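Local coordinates for glycerol kinase, putative (PDB 2W40), which probably catalyses the ATP-dependent phosphorylation of glycerol to sn-glycerol 3-phosphate, the entry step of glycerol degradation, at residues Q11-T16 against H35-L40; I103-T108 against Y268-F273. One frame throughout, in Å; residues are numbered along the deposited sequence. Where two conformers were deposited one is given.

Contact 1 of 2, residues Q11-T16 against H35-L40; sequences QSTQST and HEQKCL
His35 buries the most surface in this contact, its imidazole packing alongside a tight hairpin turn with CE1 and NE2 next to the carbonyl oxygens of Ser12 and Thr13. The turn joins strand 3-11 to strand 15-21 and is closed by Ser12 N bonding to Ser15 O; in the actin-like ATPase clan a hairpin at this place forms a phosphate loop. The ring is brought there with CG in the crowded position between backbone N and carbonyl carbon (chi1 55°). Ser12 O lies at the ring's edge, in its plane, 3.4 Å from His35 CE1. On the ND1 side sits a water 2.8 Å from both His35 ND1 and Thr16 OG1. That hydroxyl also accepts a bond from Gln11 NE2, whose second bond, to Ser12 O, lies on a carbonyl lone pair; Gln11 OE1 turns to Gln84. The backbone of His35 joins in too: its N gives a long, weak bond to Gln14 O (3.4 Å), and a second water donates to both Gln14 O and His35 O.

Gln37 folds back, bent at chi2 (-60°), so that its amide crosses the turn. Gln37 NE2 bonds well to His35 O at 2.9 Å, with the acceptor in the amide plane but the donor above the carbonyl plane, and weakly to Thr13 O at 3.1 Å with a bent angle of 134°. Tyr45 and His47 hold OE1, fixing which way the amide faces. The first side-chain bond of Gln14 points away from 35-40, and the extended chain carries its amide to Thr270 and Ser319; on the way Gln14 CG passes Gln37 OE1 at 4.2 Å.

Both direct bonds between the segments are weak, so the water shared by Gln14 O and His35 O adds a second route between these backbones, while the other couples ND1 to Thr16 OG1 and probably influences where the His35 proton sits.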
ATOM      1  N   GLN C  11       1.093  16.297 -27.165  1.00  8.38           N
ATOM      2  CA  GLN C  11       0.028  15.386 -26.889  1.00  7.61           C
ATOM      3  C   GLN C  11       0.644  14.323 -25.964  1.00  7.93           C
ATOM      4  O   GLN C  11       1.297  13.376 -26.420  1.00  8.73           O
ATOM      5  CB  GLN C  11      -0.555  14.789 -28.202  1.00  8.02           C
ATOM      6  CG  GLN C  11      -1.948  14.188 -28.072  1.00  6.85           C
ATOM      7  CD  GLN C  11      -2.028  13.157 -26.932  1.00  7.71           C
ATOM      8  OE1 GLN C  11      -1.552  12.036 -27.062  1.00  7.82           O
ATOM      9  NE2 GLN C  11      -2.469  13.628 -25.752  1.00  6.54           N
ATOM     10  N   SER C  12       0.534  14.577 -24.676  1.00  8.08           N
ATOM     11  CA  SER C  12       1.213  13.802 -23.658  1.00  8.35           C
ATOM     12  C   SER C  12       0.332  12.677 -23.144  1.00  9.69           C
ATOM     13  O   SER C  12      -0.832  12.498 -23.552  1.00  8.67           O
ATOM     14  CB  SER C  12       1.721  14.761 -22.551  1.00  9.09           C
ATOM     15  OG  SER C  12       2.639  14.116 -21.715  1.00 10.33           O
ATOM     16  N   THR C  13       0.905  11.858 -22.260  1.00  8.01           N
ATOM     17  CA  THR C  13       0.135  10.645 -21.790  1.00  9.04           C
ATOM     18  C   THR C  13      -1.123  11.054 -21.059  1.00  9.52           C
ATOM     19  O   THR C  13      -2.170  10.453 -21.288  1.00  9.39           O
ATOM     20  CB  THR C  13       0.985   9.792 -20.874  1.00  8.20           C
ATOM     21  OG1 THR C  13       2.205   9.459 -21.579  1.00  8.06           O
ATOM     22  CG2 THR C  13       0.316   8.465 -20.576  1.00  8.12           C
ATOM     23  N   GLN C  14      -1.028  11.992 -20.114  1.00  8.81           N
ATOM     24  CA  GLN C  14      -2.181  12.352 -19.233  1.00  9.05           C
ATOM     25  C   GLN C  14      -3.037  13.534 -19.700  1.00  9.80           C
ATOM     26  O   GLN C  14      -4.115  13.736 -19.198  1.00  9.92           O
ATOM     27  CB  GLN C  14      -1.691  12.575 -17.791  1.00  9.19           C
ATOM     28  CG  GLN C  14      -1.062  11.291 -17.160  1.00  9.22           C
ATOM     29  CD  GLN C  14      -0.429  11.521 -15.866  1.00 12.06           C
ATOM     30  OE1 GLN C  14       0.785  11.702 -15.783  1.00 13.94           O
ATOM     31  NE2 GLN C  14      -1.233  11.582 -14.845  1.00 16.87           N
ATOM     32  N   SER C  15      -2.450  14.363 -20.593  1.00  9.89           N
ATOM     33  CA  SER C  15      -3.079  15.568 -21.071  1.00  9.31           C
ATOM     34  C   SER C  15      -2.464  15.996 -22.404  1.00  9.96           C
ATOM     35  O   SER C  15      -1.461  15.507 -22.846  1.00  9.91           O
ATOM     36  CB  SER C  15      -2.976  16.717 -20.068  1.00  9.81           C
ATOM     37  OG  SER C  15      -1.647  17.257 -20.021  1.00 14.09           O
ATOM     38  N   THR C  16      -3.191  16.882 -23.063  1.00  8.92           N
ATOM     39  CA  THR C  16      -2.781  17.506 -24.301  1.00  9.13           C
ATOM     40  C   THR C  16      -2.476  18.951 -23.908  1.00  9.57           C
ATOM     41  O   THR C  16      -3.329  19.609 -23.278  1.00  9.34           O
ATOM     42  CB  THR C  16      -3.895  17.414 -25.368  1.00  9.90           C
ATOM     43  OG1 THR C  16      -4.236  16.021 -25.631  1.00  9.84           O
ATOM     44  CG2 THR C  16      -3.466  18.130 -26.669  1.00 10.52           C
ATOM     45  N   HIS C  35      -7.203  14.029 -20.481  1.00  9.65           N
ATOM     46  CA  HIS C  35      -8.114  13.094 -21.115  1.00  9.75           C
ATOM     47  C   HIS C  35      -8.063  11.805 -20.214  1.00 10.00           C
ATOM     48  O   HIS C  35      -7.126  11.608 -19.380  1.00 10.49           O
ATOM     49  CB  HIS C  35      -7.761  12.770 -22.557  1.00  9.62           C
ATOM     50  CG  HIS C  35      -6.361  12.274 -22.745  1.00  9.30           C
ATOM     51  ND1 HIS C  35      -5.278  13.117 -22.857  1.00 12.82           N
ATOM     52  CD2 HIS C  35      -5.890  11.023 -22.891  1.00  8.99           C
ATOM     53  CE1 HIS C  35      -4.174  12.389 -22.955  1.00  9.89           C
ATOM     54  NE2 HIS C  35      -4.513  11.109 -22.978  1.00  9.74           N
ATOM     55  N   GLU C  36      -9.105  10.988 -20.337  1.00 11.67           N
ATOM     56  CA  GLU C  36      -9.296   9.822 -19.464  1.00 10.50           C
ATOM     57  C   GLU C  36      -8.184   8.820 -19.642  1.00  9.96           C
ATOM     58  O   GLU C  36      -7.873   8.449 -20.750  1.00  9.74           O
ATOM     59  CB  GLU C  36     -10.638   9.165 -19.738  1.00 10.29           C
ATOM     60  CG  GLU C  36     -11.009   8.235 -18.680  1.00 11.75           C
ATOM     61  CD  GLU C  36     -12.231   7.420 -18.957  1.00 13.92           C
ATOM     62  OE1 GLU C  36     -12.866   7.593 -20.033  1.00 18.47           O
ATOM     63  OE2 GLU C  36     -12.605   6.565 -18.095  1.00 19.47           O
ATOM     64  N   GLN C  37      -7.634   8.353 -18.507  1.00 10.01           N
ATOM     65  CA  GLN C  37      -6.669   7.233 -18.525  1.00  9.22           C
ATOM     66  C   GLN C  37      -7.526   5.999 -18.183  1.00 11.34           C
ATOM     67  O   GLN C  37      -7.910   5.816 -17.031  1.00 10.57           O
ATOM     68  CB  GLN C  37      -5.572   7.429 -17.450  1.00 10.87           C
ATOM     69  CG  GLN C  37      -4.903   8.822 -17.493  1.00  9.74           C
ATOM     70  CD  GLN C  37      -4.245   9.066 -18.847  1.00  8.04           C
ATOM     71  OE1 GLN C  37      -3.288   8.371 -19.158  1.00  8.57           O
ATOM     72  NE2 GLN C  37      -4.746  10.039 -19.658  1.00  9.81           N
ATOM     73  N   LYS C  38      -7.892   5.247 -19.198  1.00 10.24           N
ATOM     74  CA  LYS C  38      -8.770   4.124 -19.013  1.00 10.07           C
ATOM     75  C   LYS C  38      -7.977   2.867 -18.627  1.00  8.75           C
ATOM     76  O   LYS C  38      -7.254   2.267 -19.466  1.00  9.15           O
ATOM     77  CB  LYS C  38      -9.520   3.855 -20.276  1.00  9.42           C
ATOM     78  CG  LYS C  38     -10.341   4.982 -20.832  1.00 10.71           C
ATOM     79  CD  LYS C  38     -10.834   4.712 -22.283  1.00 11.71           C
ATOM     80  CE  LYS C  38     -11.578   5.842 -22.902  1.00 15.38           C
ATOM     81  NZ  LYS C  38     -12.965   5.863 -22.442  1.00 16.02           N
ATOM     82  N   CYS C  39      -8.216   2.393 -17.396  1.00 11.74           N
ATOM     83  CA  CYS C  39      -7.556   1.165 -16.870  1.00 11.12           C
ATOM     84  C   CYS C  39      -8.647   0.228 -16.365  1.00 13.39           C
ATOM     85  O   CYS C  39      -8.832   0.131 -15.120  1.00 16.21           O
ATOM     86  CB  CYS C  39      -6.540   1.488 -15.790  1.00 12.67           C
ATOM     87  SG  CYS C  39      -5.298   2.783 -16.223  1.00 14.06           S
ATOM     88  N   LEU C  40      -9.298  -0.416 -17.350  1.00 13.62           N
ATOM     89  CA  LEU C  40     -10.536  -1.282 -17.300  0.50 14.41           C
ATOM     90  C   LEU C  40     -10.314  -2.551 -16.500  1.00 15.03           C
ATOM     91  O   LEU C  40     -11.213  -3.104 -15.829  1.00 14.96           O
ATOM     92  CB  LEU C  40     -10.975  -1.749 -18.743  0.50 14.29           C
ATOM     93  CG  LEU C  40     -12.354  -2.458 -18.966  0.50 13.77           C
ATOM     94  CD1 LEU C  40     -13.485  -1.798 -18.270  0.50 16.72           C
ATOM     95  CD2 LEU C  40     -12.705  -2.562 -20.513  0.50 14.24           C
TER
HETATM   96  O   HOH W   1      -5.405  12.672 -17.045  1.00 14.43           O
HETATM   97  O   HOH W   2      -6.214  15.580 -23.724  1.00 10.07           O

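Contact 2 of 2, residues I103-T108 against Y268-F273; sequences IVWLDT and YGTGVF. With EDO (1,2-ethanediol), chain B.
Tyr268 ends strand 264-268 and turns its hydroxyl to Asn427, so the meeting with 103-108 begins past the glycine that follows. Gly269 N bonds to Gly271 O at 2.8 Å, drawing the chain into a tight loop. At its tip Thr270 points its methyl across: CG2, anti to the backbone N, lies 4.0 Å from Trp105 CZ2 and 4.3 Å from Leu106 CD1, while the hydroxyl faces elsewhere, toward Gln14. Thr270 binds ADP in another crystal structure of this protein, although no nucleotide occupies this chain, and the loop between strands 264-268 and 272-279 of the second domain is consistent with a phosphate loop of the actin-like ATPase fold. Across the contact, Val104 to Asp107 form a type I beta turn of the first domain, so the contact spans the cleft between the two domains. A 1,2-ethanediol, probably from the crystallisation liquor, donates from O2 to Leu106 O at 2.6 Å and also bonds to Gly43 N. Gly271 brings its CA to the edge of the indole, 4.2 Å from Trp105 CH2. Val272 packs instead on Ile311 and Ile388. Phe273 then reaches back tip to tip with Trp105: its CZ lies 3.8 Å from Trp105 CH2, an offset edge-to-face pair with planes 69° apart and the Phe273 edge directed at the indole face. Leu106 CG covers an indole face near its rim.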
ATOM      1  N   ILE C 103      -4.191   2.020 -27.530  1.00  7.05           N
ATOM      2  CA  ILE C 103      -3.571   1.224 -26.521  1.00  7.14           C
ATOM      3  C   ILE C 103      -2.230   1.878 -26.170  1.00  5.88           C
ATOM      4  O   ILE C 103      -1.362   2.080 -27.039  1.00  7.41           O
ATOM      5  CB  ILE C 103      -3.329  -0.237 -26.949  1.00  6.92           C
ATOM      6  CG1 ILE C 103      -4.699  -0.917 -27.281  1.00  8.41           C
ATOM      7  CG2 ILE C 103      -2.679  -1.007 -25.777  1.00  8.67           C
ATOM      8  CD1 ILE C 103      -4.607  -2.345 -27.812  1.00  8.76           C
ATOM      9  N   VAL C 104      -2.159   2.314 -24.899  1.00  6.29           N
ATOM     10  CA  VAL C 104      -1.099   3.244 -24.445  1.00  6.95           C
ATOM     11  C   VAL C 104       0.177   2.461 -24.229  1.00  6.71           C
ATOM     12  O   VAL C 104       0.180   1.207 -23.979  1.00  8.02           O
ATOM     13  CB  VAL C 104      -1.590   4.045 -23.191  1.00  5.30           C
ATOM     14  CG1 VAL C 104      -0.630   5.081 -22.692  1.00  6.77           C
ATOM     15  CG2 VAL C 104      -2.908   4.786 -23.518  1.00  7.54           C
ATOM     16  N   TRP C 105       1.278   3.194 -24.246  1.00  6.99           N
ATOM     17  CA  TRP C 105       2.630   2.607 -23.966  1.00  5.45           C
ATOM     18  C   TRP C 105       2.636   1.805 -22.651  1.00  7.21           C
ATOM     19  O   TRP C 105       3.406   0.914 -22.493  1.00  9.22           O
ATOM     20  CB  TRP C 105       3.691   3.705 -24.091  1.00  6.72           C
ATOM     21  CG  TRP C 105       3.578   4.820 -23.113  1.00  6.52           C
ATOM     22  CD1 TRP C 105       2.909   5.982 -23.308  1.00  6.81           C
ATOM     23  CD2 TRP C 105       4.235   4.935 -21.826  1.00  6.11           C
ATOM     24  NE1 TRP C 105       3.098   6.831 -22.221  1.00  9.01           N
ATOM     25  CE2 TRP C 105       3.897   6.218 -21.299  1.00  5.71           C
ATOM     26  CE3 TRP C 105       5.161   4.143 -21.120  1.00  8.95           C
ATOM     27  CZ2 TRP C 105       4.393   6.660 -20.010  1.00  8.12           C
ATOM     28  CZ3 TRP C 105       5.660   4.583 -19.919  1.00  7.34           C
ATOM     29  CH2 TRP C 105       5.268   5.828 -19.369  1.00  9.93           C
ATOM     30  N   LEU C 106       1.957   2.323 -21.650  1.00  7.46           N
ATOM     31  CA  LEU C 106       1.837   1.723 -20.300  1.00  7.76           C
ATOM     32  C   LEU C 106       1.006   0.416 -20.215  1.00  8.30           C
ATOM     33  O   LEU C 106       1.061  -0.282 -19.182  1.00  9.82           O
ATOM     34  CB  LEU C 106       1.259   2.736 -19.318  1.00  7.41           C
ATOM     35  CG  LEU C 106       2.210   3.817 -18.785  1.00  8.21           C
ATOM     36  CD1 LEU C 106       1.395   4.964 -18.065  1.00 10.92           C
ATOM     37  CD2 LEU C 106       3.327   3.161 -17.831  1.00  9.49           C
ATOM     38  N   ASP C 107       0.285   0.084 -21.283  1.00  7.22           N
ATOM     39  CA  ASP C 107      -0.540  -1.125 -21.310  1.00  7.08           C
ATOM     40  C   ASP C 107       0.402  -2.330 -21.283  1.00 10.10           C
ATOM     41  O   ASP C 107       1.397  -2.363 -21.959  1.00 10.29           O
ATOM     42  CB  ASP C 107      -1.390  -1.139 -22.603  1.00  6.75           C
ATOM     43  CG  ASP C 107      -2.402  -2.268 -22.669  1.00  8.83           C
ATOM     44  OD1 ASP C 107      -3.612  -2.030 -22.404  1.00  8.61           O
ATOM     45  OD2 ASP C 107      -1.917  -3.378 -22.973  1.00 10.84           O
ATOM     46  N   THR C 108      -0.011  -3.342 -20.543  1.00  9.94           N
ATOM     47  CA  THR C 108       0.777  -4.571 -20.467  1.00  9.72           C
ATOM     48  C   THR C 108       0.002  -5.867 -20.727  1.00  9.95           C
ATOM     49  O   THR C 108       0.448  -6.968 -20.324  1.00 11.52           O
ATOM     50  CB  THR C 108       1.421  -4.689 -19.051  1.00 10.20           C
ATOM     51  OG1 THR C 108       0.429  -4.604 -18.017  1.00 15.50           O
ATOM     52  CG2 THR C 108       2.497  -3.634 -18.841  1.00 14.93           C
ATOM     53  N   TYR C 268      11.437  14.008 -16.219  1.00  9.99           N
ATOM     54  CA  TYR C 268      10.554  13.528 -15.217  1.00  8.86           C
ATOM     55  C   TYR C 268       9.143  13.992 -15.600  1.00 11.52           C
ATOM     56  O   TYR C 268       8.812  15.194 -15.605  1.00 12.07           O
ATOM     57  CB  TYR C 268      10.902  14.096 -13.815  1.00 11.08           C
ATOM     58  CG  TYR C 268      12.261  13.652 -13.297  1.00  9.15           C
ATOM     59  CD1 TYR C 268      12.382  12.708 -12.326  1.00 10.79           C
ATOM     60  CD2 TYR C 268      13.419  14.282 -13.670  1.00 12.68           C
ATOM     61  CE1 TYR C 268      13.579  12.329 -11.827  1.00 11.82           C
ATOM     62  CE2 TYR C 268      14.692  13.842 -13.155  1.00 12.83           C
ATOM     63  CZ  TYR C 268      14.753  12.922 -12.229  1.00 12.41           C
ATOM     64  OH  TYR C 268      16.025  12.596 -11.715  1.00 14.07           O
ATOM     65  N   GLY C 269       8.298  13.032 -15.871  1.00 10.22           N
ATOM     66  CA  GLY C 269       6.938  13.259 -16.289  1.00 10.51           C
ATOM     67  C   GLY C 269       6.038  12.096 -15.828  1.00 10.17           C
ATOM     68  O   GLY C 269       6.255  11.526 -14.779  1.00 10.72           O
ATOM     69  N   THR C 270       5.042  11.748 -16.651  1.00  9.05           N
ATOM     70  CA  THR C 270       4.277  10.507 -16.403  1.00  8.60           C
ATOM     71  C   THR C 270       5.183   9.308 -16.168  1.00  8.72           C
ATOM     72  O   THR C 270       4.949   8.522 -15.213  1.00  9.53           O
ATOM     73  CB  THR C 270       3.345  10.273 -17.602  1.00  6.83           C
ATOM     74  OG1 THR C 270       2.444  11.392 -17.793  1.00 10.18           O
ATOM     75  CG2 THR C 270       2.522   9.058 -17.475  1.00  9.13           C
ATOM     76  N   GLY C 271       6.180   9.141 -17.001  1.00  6.96           N
ATOM     77  CA  GLY C 271       7.341   8.264 -16.719  1.00  8.44           C
ATOM     78  C   GLY C 271       8.597   9.097 -16.565  1.00  7.57           C
ATOM     79  O   GLY C 271       8.560  10.311 -16.659  1.00  9.02           O
ATOM     80  N   VAL C 272       9.740   8.442 -16.432  1.00  8.57           N
ATOM     81  CA  VAL C 272      11.014   9.093 -16.383  1.00  7.93           C
ATOM     82  C   VAL C 272      11.820   8.469 -17.527  1.00  7.31           C
ATOM     83  O   VAL C 272      11.878   7.246 -17.680  1.00  9.72           O
ATOM     84  CB  VAL C 272      11.690   8.893 -15.027  1.00  8.86           C
ATOM     85  CG1 VAL C 272      13.187   9.358 -15.069  1.00 11.22           C
ATOM     86  CG2 VAL C 272      10.801   9.695 -14.000  1.00  8.39           C
ATOM     87  N   PHE C 273      12.476   9.304 -18.329  1.00  8.98           N
ATOM     88  CA  PHE C 273      13.208   8.839 -19.519  1.00  9.31           C
ATOM     89  C   PHE C 273      14.587   9.515 -19.614  1.00 10.01           C
ATOM     90  O   PHE C 273      14.666  10.712 -19.773  1.00 10.13           O
ATOM     91  CB  PHE C 273      12.407   9.089 -20.773  1.00  9.87           C
ATOM     92  CG  PHE C 273      11.024   8.469 -20.681  1.00 10.36           C
ATOM     93  CD1 PHE C 273      10.841   7.133 -21.032  1.00 12.19           C
ATOM     94  CD2 PHE C 273       9.970   9.129 -20.151  1.00 10.92           C
ATOM     95  CE1 PHE C 273       9.622   6.522 -20.846  1.00 11.64           C
ATOM     96  CE2 PHE C 273       8.743   8.507 -20.080  1.00 10.24           C
ATOM     97  CZ  PHE C 273       8.631   7.194 -20.373  1.00  9.84           C
TER
HETATM   98  C1  EDO B1514      -3.307  -0.903 -16.373  1.00 21.31           C
HETATM   99  O1  EDO B1514      -3.870  -1.760 -15.180  1.00 18.42           O
HETATM  100  C2  EDO B1514      -1.788  -0.556 -16.741  1.00 28.33           C
HETATM  101  O2  EDO B1514      -0.744  -1.276 -17.542  1.00 20.35           O

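Overall arrangement
The centres of contacts 1 and 2 lie about 10 Å apart, and the two meet directly through probable hydrogen bonds. Gln14 OE1 is 2.6 Å from Thr270 OG1, linking the two hairpin loops from one domain to the other, and Thr13 OG1 is 2.8 Å from Trp105 NE1, tying the first loop to the 103-108 turn. Bound glycerol sits beside this second link, about 4 Å from the side chains of both Thr13 and Trp105. On the nucleotide side, Gly315, another ADP-binding residue, lies about 5 Å from the side chains of both Gln14 and Thr270. Contact 2 and the Gln14-Thr270 bond thus join the two domains beside the glycerol and nucleotide sites.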